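Local coordinates for protein endonuclease PI-MtuI (Mycobacterium tuberculosis, PDB 2IMZ) that probably carries out protein splicing, excising itself from the RecA precursor and joining the flanking segments, at residues Thr15-Ile19 against Glu20-Asp24. The protein carries 1 engineered substitution. Residues are numbered along the deposited sequence; the frame is centred on the assembly and turned at random.
Sequences TTHRI and EDVVD
Asp21 OD2 takes hydrogen bonds from Arg18 NE, Arg18 NH2 and a water where strand 16-18 turns into helix 19-24. Arg18 NE reaches it at 2.9 Å from above the carboxylate plane, whereas Arg18 NH2 meets the syn lone pair of OD2 and also bonds the syn lone pair of Asp21 OD1 at 3.1 Å. The guanidinium thus takes the carboxylate side-on, although the two planes stand 49° apart. A bend at chi3 (-51°) swings the guanidinium toward the carboxylates and sets NE against Asp21 OD2. The water closes a second route between the same two residues, accepting from Arg18 N and donating to OD2.

Glu20 approaches the same guanidinium differently: its OE1 lies over one face, 3.3 Å from Arg18 NE, and no N-H points at it, which leaves a purely electrostatic salt bridge. Its other oxygen, OE2, is held by Gly5 N. The positive charge between them would favour the ionised form of both carboxylates.

Beneath the charged layer, Arg18 O accepts from Val22 N at 3.2 Å and more weakly from Asp21 N. Ile19 O continues the helical pattern with a bond from Val23 N at 3.0 Å. On the apolar side Val22 CG2 sits 3.5 Å from His17 CB, while Ile19, Val22 and Val23 turn onto Phe149 and Leu151 of strand 134-153. Arg18 occupies the N-cap position, and the whole is a strand-to-helix junction bound by a local salt-bridge network, laid against a long strand of the mainly beta intein splicing (Hint) fold.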
ATOM      1  N   THR A  15     -23.010  -1.882  -6.546  1.00 16.42           N
ATOM      2  CA  THR A  15     -23.143  -0.584  -5.889  1.00 16.06           C
ATOM      3  C   THR A  15     -21.852   0.228  -5.899  1.00 15.28           C
ATOM      4  O   THR A  15     -20.758  -0.329  -5.802  1.00 13.52           O
ATOM      5  CB  THR A  15     -23.572  -0.762  -4.409  1.00 18.63           C
ATOM      6  OG1 THR A  15     -24.856  -1.397  -4.357  1.00 21.77           O
ATOM      7  CG2 THR A  15     -23.643   0.582  -3.696  1.00 18.93           C
ATOM      8  N   THR A  16     -21.998   1.546  -6.011  1.00 14.66           N
ATOM      9  CA  THR A  16     -20.868   2.463  -6.002  1.00 14.58           C
ATOM     10  C   THR A  16     -20.906   3.210  -4.673  1.00 16.07           C
ATOM     11  O   THR A  16     -21.935   3.787  -4.311  1.00 17.43           O
ATOM     12  CB  THR A  16     -20.968   3.471  -7.162  1.00 15.75           C
ATOM     13  OG1 THR A  16     -20.931   2.760  -8.403  1.00 14.40           O
ATOM     14  CG2 THR A  16     -19.814   4.469  -7.117  1.00 16.72           C
ATOM     15  N   HIS A  17     -19.785   3.206  -3.955  1.00 13.55           N
ATOM     16  CA  HIS A  17     -19.705   3.854  -2.647  1.00 14.37           C
ATOM     17  C   HIS A  17     -18.736   5.017  -2.576  1.00 15.02           C
ATOM     18  O   HIS A  17     -17.732   5.045  -3.291  1.00 17.41           O
ATOM     19  CB  HIS A  17     -19.240   2.861  -1.577  1.00 14.80           C
ATOM     20  CG  HIS A  17     -20.115   1.660  -1.417  1.00 16.09           C
ATOM     21  ND1 HIS A  17     -20.047   0.569  -2.256  1.00 16.61           N
ATOM     22  CD2 HIS A  17     -21.047   1.360  -0.484  1.00 13.96           C
ATOM     23  CE1 HIS A  17     -20.898  -0.353  -1.843  1.00 15.57           C
ATOM     24  NE2 HIS A  17     -21.517   0.103  -0.769  1.00 15.83           N
ATOM     25  N   ARG A  18     -19.031   5.970  -1.696  1.00 14.51           N
ATOM     26  CA  ARG A  18     -18.127   7.092  -1.477  1.00 13.53           C
ATOM     27  C   ARG A  18     -17.183   6.557  -0.404  1.00 12.51           C
ATOM     28  O   ARG A  18     -17.626   6.013   0.609  1.00 12.52           O
ATOM     29  CB  ARG A  18     -18.875   8.320  -0.968  1.00 17.04           C
ATOM     30  CG  ARG A  18     -19.839   8.921  -1.987  1.00 21.63           C
ATOM     31  CD  ARG A  18     -20.395  10.242  -1.487  1.00 24.96           C
ATOM     32  NE  ARG A  18     -20.940  10.106  -0.140  1.00 30.69           N
ATOM     33  CZ  ARG A  18     -21.343  11.123   0.615  1.00 33.38           C
ATOM     34  NH1 ARG A  18     -21.268  12.368   0.154  1.00 34.54           N
ATOM     35  NH2 ARG A  18     -21.812  10.897   1.835  1.00 34.13           N
ATOM     36  N   ILE A  19     -15.884   6.698  -0.628  1.00 10.92           N
ATOM     37  CA  ILE A  19     -14.909   6.166   0.310  1.00 11.35           C
ATOM     38  C   ILE A  19     -15.100   6.594   1.769  1.00 11.94           C
ATOM     39  O   ILE A  19     -14.889   5.789   2.677  1.00 12.98           O
ATOM     40  CB  ILE A  19     -13.462   6.490  -0.153  1.00  9.47           C
ATOM     41  CG1 ILE A  19     -12.470   5.635   0.640  1.00 11.64           C
ATOM     42  CG2 ILE A  19     -13.167   7.981   0.006  1.00 11.21           C
ATOM     43  CD1 ILE A  19     -11.084   5.541   0.001  1.00 10.96           C
ATOM     44  N   GLU A  20     -15.514   7.836   2.006  1.00 14.04           N
ATOM     45  CA  GLU A  20     -15.695   8.283   3.386  1.00 14.39           C
ATOM     46  C   GLU A  20     -16.805   7.505   4.091  1.00 15.17           C
ATOM     47  O   GLU A  20     -16.737   7.274   5.301  1.00 16.17           O
ATOM     48  CB  GLU A  20     -15.983   9.790   3.453  1.00 14.77           C
ATOM     49  CG  GLU A  20     -17.302  10.245   2.838  1.00 15.13           C
ATOM     50  CD  GLU A  20     -17.181  10.603   1.365  1.00 18.69           C
ATOM     51  OE1 GLU A  20     -18.069  11.322   0.859  1.00 19.87           O
ATOM     52  OE2 GLU A  20     -16.210  10.166   0.712  1.00 17.22           O
ATOM     53  N   ASP A  21     -17.828   7.103   3.342  1.00 13.77           N
ATOM     54  CA  ASP A  21     -18.921   6.339   3.932  1.00 14.63           C
ATOM     55  C   ASP A  21     -18.445   4.934   4.259  1.00 14.57           C
ATOM     56  O   ASP A  21     -18.848   4.340   5.264  1.00 14.78           O
ATOM     57  CB  ASP A  21     -20.118   6.264   2.981  1.00 16.02           C
ATOM     58  CG  ASP A  21     -20.703   7.625   2.670  1.00 17.55           C
ATOM     59  OD1 ASP A  21     -20.574   8.540   3.510  1.00 19.48           O
ATOM     60  OD2 ASP A  21     -21.308   7.779   1.589  1.00 20.16           O
ATOM     61  N   VAL A  22     -17.583   4.397   3.400  1.00 13.01           N
ATOM     62  CA  VAL A  22     -17.044   3.066   3.614  1.00 12.04           C
ATOM     63  C   VAL A  22     -16.185   3.059   4.875  1.00 12.48           C
ATOM     64  O   VAL A  22     -16.265   2.135   5.682  1.00 12.54           O
ATOM     65  CB  VAL A  22     -16.186   2.617   2.409  1.00 12.08           C
ATOM     66  CG1 VAL A  22     -15.583   1.251   2.668  1.00 11.45           C
ATOM     67  CG2 VAL A  22     -17.048   2.571   1.159  1.00 13.39           C
ATOM     68  N   VAL A  23     -15.372   4.097   5.045  1.00 12.57           N
ATOM     69  CA  VAL A  23     -14.505   4.190   6.219  1.00 13.97           C
ATOM     70  C   VAL A  23     -15.280   4.523   7.498  1.00 15.20           C
ATOM     71  O   VAL A  23     -15.056   3.896   8.539  1.00 14.95           O
ATOM     72  CB  VAL A  23     -13.391   5.246   6.006  1.00 14.83           C
ATOM     73  CG1 VAL A  23     -12.641   5.491   7.312  1.00 16.02           C
ATOM     74  CG2 VAL A  23     -12.417   4.756   4.937  1.00 14.10           C
ATOM     75  N   ASP A  24     -16.187   5.494   7.427  1.00 16.49           N
ATOM     76  CA  ASP A  24     -16.968   5.880   8.606  1.00 19.70           C
ATOM     77  C   ASP A  24     -17.807   4.721   9.137  1.00 18.55           C
ATOM     78  O   ASP A  24     -18.023   4.604  10.347  1.00 20.02           O
ATOM     79  CB  ASP A  24     -17.889   7.065   8.300  1.00 22.46           C
ATOM     80  CG  ASP A  24     -17.128   8.327   7.934  1.00 28.19           C
ATOM     81  OD1 ASP A  24     -16.004   8.526   8.443  1.00 32.64           O
ATOM     82  OD2 ASP A  24     -17.665   9.132   7.144  1.00 32.85           O
TER
HETATM   83  O   HOH W   1     -21.509   5.877  -0.202  1.00 15.18           O